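Local coordinates for phenylacetic acid degradation protein PaaI (Thermus thermophilus HB8, PDB 1WLV), which binds coenzyme A and probably hydrolyses acyl-CoA thioesters, as a hot-dog-fold thioesterase, at residues Tyr44-Ser49 with Ala78-Arg83; Ala94-Glu99 with Gly112-Leu117. All coordinates share one frame; numbering follows the deposited sequence.

Contact 1. Residues Tyr44-Ser49 with Ala78-Arg83; sequences YALADS and ARVEAR
Leu46 reaches from the helix to the strand and straddles two inward-facing side chains, Val80 and Ala82. Its CG is turned away from the backbone N (chi1 167°), which carries the isobutyl fork outward from the helix toward the strand. The fork then divides the work: CD2 goes to Val80, Leu46 CD2 lying 3.7 Å from Val80 CB with the side chains crossing at a slant, while the branch carbon CG and the methyl CD1 both rest on the Ala82 methyl. Leu46 CG is 3.7 Å from Ala82 CB, and Leu46 CD1 is 4.0 Å from the same Ala82 CB. Ala82 points its methyl at the backbone of Ala47, Ala82 CB coming to 3.9 Å from Ala47 CA, and with so small a side chain between them Ala47 CA and Ala82 CA are 5.3 Å apart. The side-chain packing is apolar, and the axes of segments 44-49 and 79-83 run at 37° to each other. This is the hot-dog arrangement, a long helix wrapped by an antiparallel sheet. Val98 and Val100 of strand 93-102 continue the packing beneath Ala47, Val23 of strand 20-26 touches Leu46, and Leu11 in a loop also packs on Leu46.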
loop_
_atom_site.group_PDB
_atom_site.type_symbol
_atom_site.label_atom_id
_atom_site.label_comp_id
_atom_site.label_asym_id
_atom_site.label_seq_id
_atom_site.Cartn_x
_atom_site.Cartn_y
_atom_site.Cartn_z
ATOM N N TYR A 44 4.027 8.188 11.105
ATOM C CA TYR A 44 4.332 6.854 10.611
ATOM C C TYR A 44 5.187 6.114 11.634
ATOM O O TYR A 44 4.917 4.956 11.956
ATOM C CB TYR A 44 5.071 6.931 9.271
ATOM C CG TYR A 44 5.469 5.573 8.740
ATOM C CD1 TYR A 44 6.648 4.955 9.161
ATOM C CD2 TYR A 44 4.654 4.894 7.835
ATOM C CE1 TYR A 44 7.008 3.696 8.693
ATOM C CE2 TYR A 44 5.004 3.635 7.364
ATOM C CZ TYR A 44 6.186 3.045 7.796
ATOM O OH TYR A 44 6.556 1.810 7.311
ATOM N N ALA A 45 6.212 6.791 12.151
ATOM C CA ALA A 45 7.104 6.192 13.140
ATOM C C ALA A 45 6.309 5.711 14.350
ATOM O O ALA A 45 6.582 4.642 14.903
ATOM C CB ALA A 45 8.169 7.206 13.576
ATOM N N LEU A 46 5.327 6.505 14.760
ATOM C CA LEU A 46 4.488 6.149 15.901
ATOM C C LEU A 46 3.698 4.871 15.618
ATOM O O LEU A 46 3.729 3.924 16.405
ATOM C CB LEU A 46 3.521 7.298 16.223
ATOM C CG LEU A 46 2.366 6.991 17.181
ATOM C CD1 LEU A 46 2.898 6.611 18.559
ATOM C CD2 LEU A 46 1.463 8.210 17.279
ATOM N N ALA A 47 2.994 4.845 14.490
ATOM C CA ALA A 47 2.201 3.674 14.117
ATOM C C ALA A 47 3.091 2.455 13.896
ATOM O O ALA A 47 2.765 1.347 14.333
ATOM C CB ALA A 47 1.393 3.968 12.852
ATOM N N ASP A 48 4.217 2.669 13.223
ATOM C CA ASP A 48 5.167 1.600 12.930
ATOM C C ASP A 48 5.725 0.987 14.212
ATOM O O ASP A 48 6.013 -0.211 14.264
ATOM C CB ASP A 48 6.313 2.149 12.070
ATOM C CG ASP A 48 7.308 1.076 11.660
ATOM O OD1 ASP A 48 6.901 0.082 11.018
ATOM O OD2 ASP A 48 8.505 1.235 11.975
ATOM N N SER A 49 5.879 1.817 15.239
ATOM C CA SER A 49 6.389 1.362 16.529
ATOM C C SER A 49 5.395 0.437 17.228
ATOM O O SER A 49 5.788 -0.586 17.788
ATOM C CB SER A 49 6.711 2.562 17.420
ATOM O OG SER A 49 7.830 3.268 16.909
ATOM N N ALA A 78 -0.367 18.232 20.266
ATOM C CA ALA A 78 -1.349 17.169 20.116
ATOM C C ALA A 78 -0.882 15.847 20.714
ATOM O O ALA A 78 0.233 15.388 20.446
ATOM C CB ALA A 78 -1.686 16.977 18.649
ATOM N N ARG A 79 -1.744 15.247 21.531
ATOM C CA ARG A 79 -1.463 13.956 22.151
ATOM C C ARG A 79 -1.929 12.911 21.154
ATOM O O ARG A 79 -3.034 13.009 20.615
ATOM C CB ARG A 79 -2.248 13.786 23.451
ATOM C CG ARG A 79 -1.769 14.639 24.612
ATOM C CD ARG A 79 -2.599 14.332 25.848
ATOM N NE ARG A 79 -2.640 12.897 26.127
ATOM C CZ ARG A 79 -3.423 12.329 27.042
ATOM N NH1 ARG A 79 -4.237 13.074 27.776
ATOM N NH2 ARG A 79 -3.395 11.015 27.219
ATOM N N VAL A 80 -1.098 11.905 20.918
ATOM C CA VAL A 80 -1.436 10.870 19.956
ATOM C C VAL A 80 -1.248 9.469 20.518
ATOM O O VAL A 80 -0.396 9.246 21.374
ATOM C CB VAL A 80 -0.563 11.004 18.689
ATOM C CG1 VAL A 80 -0.750 12.373 18.071
ATOM C CG2 VAL A 80 0.902 10.803 19.048
ATOM N N GLU A 81 -2.058 8.538 20.027
ATOM C CA GLU A 81 -1.991 7.139 20.428
ATOM C C GLU A 81 -2.114 6.252 19.194
ATOM O O GLU A 81 -2.897 6.537 18.291
ATOM C CB GLU A 81 -3.121 6.783 21.405
ATOM C CG GLU A 81 -2.870 7.207 22.842
ATOM C CD GLU A 81 -3.972 6.758 23.792
ATOM O OE1 GLU A 81 -3.843 7.014 25.005
ATOM O OE2 GLU A 81 -4.963 6.152 23.332
ATOM N N ALA A 82 -1.321 5.189 19.156
ATOM C CA ALA A 82 -1.365 4.244 18.054
ATOM C C ALA A 82 -1.692 2.888 18.659
ATOM O O ALA A 82 -0.968 2.399 19.523
ATOM C CB ALA A 82 -0.024 4.189 17.338
ATOM N N ARG A 83 -2.792 2.295 18.213
ATOM C CA ARG A 83 -3.202 0.994 18.713
ATOM C C ARG A 83 -3.111 -0.033 17.599
ATOM O O ARG A 83 -3.794 0.074 16.584
ATOM C CB ARG A 83 -4.631 1.053 19.257
ATOM C CG ARG A 83 -5.152 -0.297 19.723
ATOM C CD ARG A 83 -6.379 -0.146 20.608
ATOM N NE ARG A 83 -6.930 -1.442 20.990
ATOM C CZ ARG A 83 -7.572 -2.253 20.156
ATOM N NH1 ARG A 83 -7.749 -1.900 18.890
ATOM N NH2 ARG A 83 -8.037 -3.419 20.588
#

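Contact 2. Residues Ala94-Glu99 with Gly112-Leu117; sequences ATYRVE and GTVFRL. With COA (coenzyme A), chain J.
Thr95 and Thr113 face each other across the strands, and their hydroxyls share a hydrogen bond of 2.9 Å between Thr95 OG1 and Thr113 OG1. Both side chains hold OG1 beside the backbone N and opposite the carbonyl carbon (chi1 -56° and -63°), which brings the two oxygens together at this non-hydrogen-bonded pair. The backbone is tight on either side of it. Tyr96 N donates to Gly112 O at 2.7 Å, Gly112 N returns a bond to Tyr96 O at 2.9 Å, and Val114 N reaches Ala94 O at 2.8 Å. On the sheet face carrying Ala94, Tyr96 and Val114, the Val114 CG2 methyl sits 3.7 Å from Ala94 CB and also approaches the Tyr96 ring at its edge. The two strands form the antiparallel hairpin 93-102/105-116 of the hot-dog sheet, and this face looks toward helix 40-55, where Phe51 and Ser55 pack on Val114. The threonine face instead meets another subunit: Phe71 of the third subunit packs on Thr95, and Arg67 of that subunit on Thr113. Pairing slackens toward the end of strand 112-116, where the bond from Ala94 N to Val114 O is weak at 3.3 Å. Beyond it Phe115 turns away from strand 94-99 and offers one ring face to coenzyme A. The CCP carbon of the ligand stands 4.1 Å above the centre of that ring, and Phe115 CZ approaches its phosphate oxygen O5A to 3.4 Å. Leu117, where the modelled chain ends, is exposed, with CD2 near the ligand methyl CEP.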
loop_
_atom_site.group_PDB
_atom_site.type_symbol
_atom_site.label_atom_id
_atom_site.label_comp_id
_atom_site.label_asym_id
_atom_site.label_seq_id
_atom_site.Cartn_x
_atom_site.Cartn_y
_atom_site.Cartn_z
ATOM N N ALA A 94 2.670 -11.939 9.176
ATOM C CA ALA A 94 1.571 -11.497 10.022
ATOM C C ALA A 94 1.221 -10.075 9.590
ATOM O O ALA A 94 2.097 -9.307 9.184
ATOM C CB ALA A 94 1.984 -11.522 11.493
ATOM N N THR A 95 -0.056 -9.729 9.668
ATOM C CA THR A 95 -0.509 -8.404 9.262
ATOM C C THR A 95 -1.268 -7.722 10.395
ATOM O O THR A 95 -2.063 -8.355 11.098
ATOM C CB THR A 95 -1.398 -8.515 8.006
ATOM O OG1 THR A 95 -0.664 -9.186 6.975
ATOM C CG2 THR A 95 -1.815 -7.133 7.503
ATOM N N TYR A 96 -1.006 -6.427 10.569
ATOM C CA TYR A 96 -1.625 -5.645 11.631
ATOM C C TYR A 96 -2.235 -4.341 11.155
ATOM O O TYR A 96 -1.725 -3.699 10.234
ATOM C CB TYR A 96 -0.591 -5.303 12.713
ATOM C CG TYR A 96 0.064 -6.513 13.327
ATOM C CD1 TYR A 96 0.989 -7.271 12.606
ATOM C CD2 TYR A 96 -0.306 -6.953 14.595
ATOM C CE1 TYR A 96 1.520 -8.447 13.133
ATOM C CE2 TYR A 96 0.216 -8.126 15.130
ATOM C CZ TYR A 96 1.124 -8.869 14.393
ATOM O OH TYR A 96 1.602 -10.051 14.907
ATOM N N ARG A 97 -3.336 -3.964 11.792
ATOM C CA ARG A 97 -3.990 -2.699 11.502
ATOM C C ARG A 97 -3.606 -1.808 12.674
ATOM O O ARG A 97 -3.693 -2.230 13.830
ATOM C CB ARG A 97 -5.518 -2.841 11.448
ATOM C CG ARG A 97 -6.235 -1.496 11.590
ATOM C CD ARG A 97 -7.732 -1.556 11.290
ATOM N NE ARG A 97 -8.458 -2.503 12.130
ATOM C CZ ARG A 97 -8.909 -3.680 11.708
ATOM N NH1 ARG A 97 -8.710 -4.056 10.450
ATOM N NH2 ARG A 97 -9.563 -4.479 12.540
ATOM N N VAL A 98 -3.154 -0.595 12.384
ATOM C CA VAL A 98 -2.779 0.333 13.445
ATOM C C VAL A 98 -3.512 1.649 13.255
ATOM O O VAL A 98 -3.336 2.323 12.242
ATOM C CB VAL A 98 -1.259 0.613 13.453
ATOM C CG1 VAL A 98 -0.915 1.545 14.608
ATOM C CG2 VAL A 98 -0.485 -0.697 13.566
ATOM N N GLU A 99 -4.348 2.008 14.225
ATOM C CA GLU A 99 -5.089 3.258 14.137
ATOM C C GLU A 99 -4.367 4.332 14.930
ATOM O O GLU A 99 -3.979 4.111 16.080
ATOM C CB GLU A 99 -6.505 3.098 14.695
ATOM C CG GLU A 99 -7.327 1.993 14.052
ATOM C CD GLU A 99 -8.769 2.006 14.524
ATOM O OE1 GLU A 99 -9.000 2.296 15.717
ATOM O OE2 GLU A 99 -9.670 1.719 13.709
ATOM N N GLY A 112 0.213 -2.921 8.179
ATOM C CA GLY A 112 1.537 -3.484 8.010
ATOM C C GLY A 112 1.656 -4.990 8.076
ATOM O O GLY A 112 0.916 -5.669 8.791
ATOM N N THR A 113 2.605 -5.512 7.309
ATOM C CA THR A 113 2.858 -6.939 7.286
ATOM C C THR A 113 4.318 -7.171 7.648
ATOM O O THR A 113 5.208 -6.484 7.144
ATOM C CB THR A 113 2.565 -7.531 5.893
ATOM O OG1 THR A 113 1.170 -7.372 5.598
ATOM C CG2 THR A 113 2.921 -9.007 5.849
ATOM N N VAL A 114 4.555 -8.116 8.552
ATOM C CA VAL A 114 5.916 -8.438 8.956
ATOM C C VAL A 114 6.320 -9.772 8.374
ATOM O O VAL A 114 5.475 -10.577 7.967
ATOM C CB VAL A 114 6.076 -8.567 10.492
ATOM C CG1 VAL A 114 5.864 -7.231 11.163
ATOM C CG2 VAL A 114 5.106 -9.616 11.031
ATOM N N PHE A 115 7.627 -9.987 8.337
ATOM C CA PHE A 115 8.202 -11.232 7.864
ATOM C C PHE A 115 8.699 -11.857 9.164
ATOM O O PHE A 115 9.478 -11.236 9.889
ATOM C CB PHE A 115 9.369 -10.945 6.909
ATOM C CG PHE A 115 10.076 -12.178 6.419
ATOM C CD1 PHE A 115 10.988 -12.848 7.233
ATOM C CD2 PHE A 115 9.842 -12.666 5.137
ATOM C CE1 PHE A 115 11.656 -13.985 6.775
ATOM C CE2 PHE A 115 10.505 -13.805 4.668
ATOM C CZ PHE A 115 11.416 -14.464 5.489
ATOM N N ARG A 116 8.226 -13.061 9.472
ATOM C CA ARG A 116 8.618 -13.735 10.708
ATOM C C ARG A 116 9.900 -14.535 10.509
ATOM O O ARG A 116 9.900 -15.563 9.837
ATOM C CB ARG A 116 7.481 -14.650 11.183
ATOM C CG ARG A 116 6.160 -13.915 11.384
ATOM C CD ARG A 116 5.085 -14.823 11.961
ATOM N NE ARG A 116 5.400 -15.247 13.323
ATOM C CZ ARG A 116 4.788 -16.245 13.954
ATOM N NH1 ARG A 116 3.827 -16.928 13.348
ATOM N NH2 ARG A 116 5.142 -16.564 15.194
ATOM N N LEU A 117 10.988 -14.053 11.103
ATOM C CA LEU A 117 12.289 -14.701 10.980
ATOM C C LEU A 117 12.262 -16.140 11.471
ATOM O O LEU A 117 11.615 -16.398 12.507
ATOM C CB LEU A 117 13.342 -13.905 11.762
ATOM C CG LEU A 117 13.549 -12.456 11.311
ATOM C CD1 LEU A 117 14.492 -11.739 12.266
ATOM C CD2 LEU A 117 14.098 -12.437 9.897
HETATM N N1A COA J . 22.567 -8.681 8.762
HETATM C C2A COA J . 23.008 -8.083 7.623
HETATM N N3A COA J . 22.299 -8.280 6.478
HETATM C C4A COA J . 21.174 -9.035 6.393
HETATM C C5A COA J . 20.703 -9.664 7.587
HETATM C C6A COA J . 21.444 -9.450 8.741
HETATM N N6A COA J . 21.036 -10.032 9.906
HETATM N N7A COA J . 19.555 -10.376 7.279
HETATM C C8A COA J . 19.376 -10.164 5.967
HETATM N N9A COA J . 20.296 -9.383 5.381
HETATM C C1B COA J . 20.228 -9.084 3.952
HETATM C C2B COA J . 20.910 -10.041 2.962
HETATM O O2B COA J . 22.333 -10.105 3.052
HETATM C C3B COA J . 20.353 -9.578 1.612
HETATM O O3B COA J . 21.045 -8.407 1.109
HETATM P P3B COA J . 21.953 -8.695 -0.137
HETATM O O7A COA J . 21.104 -9.240 -1.324
HETATM O O8A COA J . 23.050 -9.743 0.222
HETATM O O9A COA J . 22.550 -7.296 -0.445
HETATM C C4B COA J . 18.900 -9.263 2.028
HETATM O O4B COA J . 18.971 -8.751 3.358
HETATM C C5B COA J . 17.932 -10.481 1.996
HETATM O O5B COA J . 18.240 -11.558 2.943
HETATM P P1A COA J . 18.058 -13.081 2.655
HETATM O O1A COA J . 17.901 -13.370 1.143
HETATM O O2A COA J . 19.296 -13.788 3.285
HETATM O O3A COA J . 16.834 -13.645 3.438
HETATM P P2A COA J . 15.308 -13.313 3.368
HETATM O O4A COA J . 14.791 -13.605 1.967
HETATM O O5A COA J . 14.649 -14.217 4.429
HETATM O O6A COA J . 15.041 -11.822 3.789
HETATM C CBP COA J . 13.703 -10.077 4.840
HETATM C CCP COA J . 13.684 -11.271 3.877
HETATM C CDP COA J . 12.277 -9.495 4.925
HETATM C CEP COA J . 14.087 -10.647 6.229
HETATM C CAP COA J . 14.730 -9.075 4.259
HETATM O OAP COA J . 14.275 -8.626 2.974
HETATM C C9P COA J . 15.049 -7.867 5.144
HETATM O O9P COA J . 15.933 -7.899 5.996
HETATM N N8P COA J . 14.273 -6.792 4.896
HETATM C C7P COA J . 14.463 -5.565 5.668
HETATM C C6P COA J . 13.643 -5.567 6.969
HETATM C C5P COA J . 13.878 -4.272 7.729
HETATM O O5P COA J . 15.005 -3.837 7.952
HETATM N N4P COA J . 12.726 -3.682 8.113
HETATM C C3P COA J . 12.693 -2.416 8.861
HETATM C C2P COA J . 13.228 -2.554 10.297
HETATM S S1P COA J . 12.311 -3.772 11.272
#

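Contacts 1 and 2 have centres 15 Å apart and meet through the neighbouring strands 79-89 and 93-102. Arg83 N lies 3.0 Å from Glu99 O, a probable hydrogen bond, while Val98 CG1 packs against contact 1, 3.9 Å from Ala82 CB and 3.7 Å from Ala47 O. One sheet thus runs from the packing under the helix to the hairpin beside coenzyme A. Contact 1 is the more remote, the Ala47 side chain being about 13 Å from coenzyme A, whereas contact 2 touches it directly through Phe115. The site is completed by other subunits, with Phe71 O of the second subunit and Ser90 OG of the fourth hydrogen-bonded to the ligand.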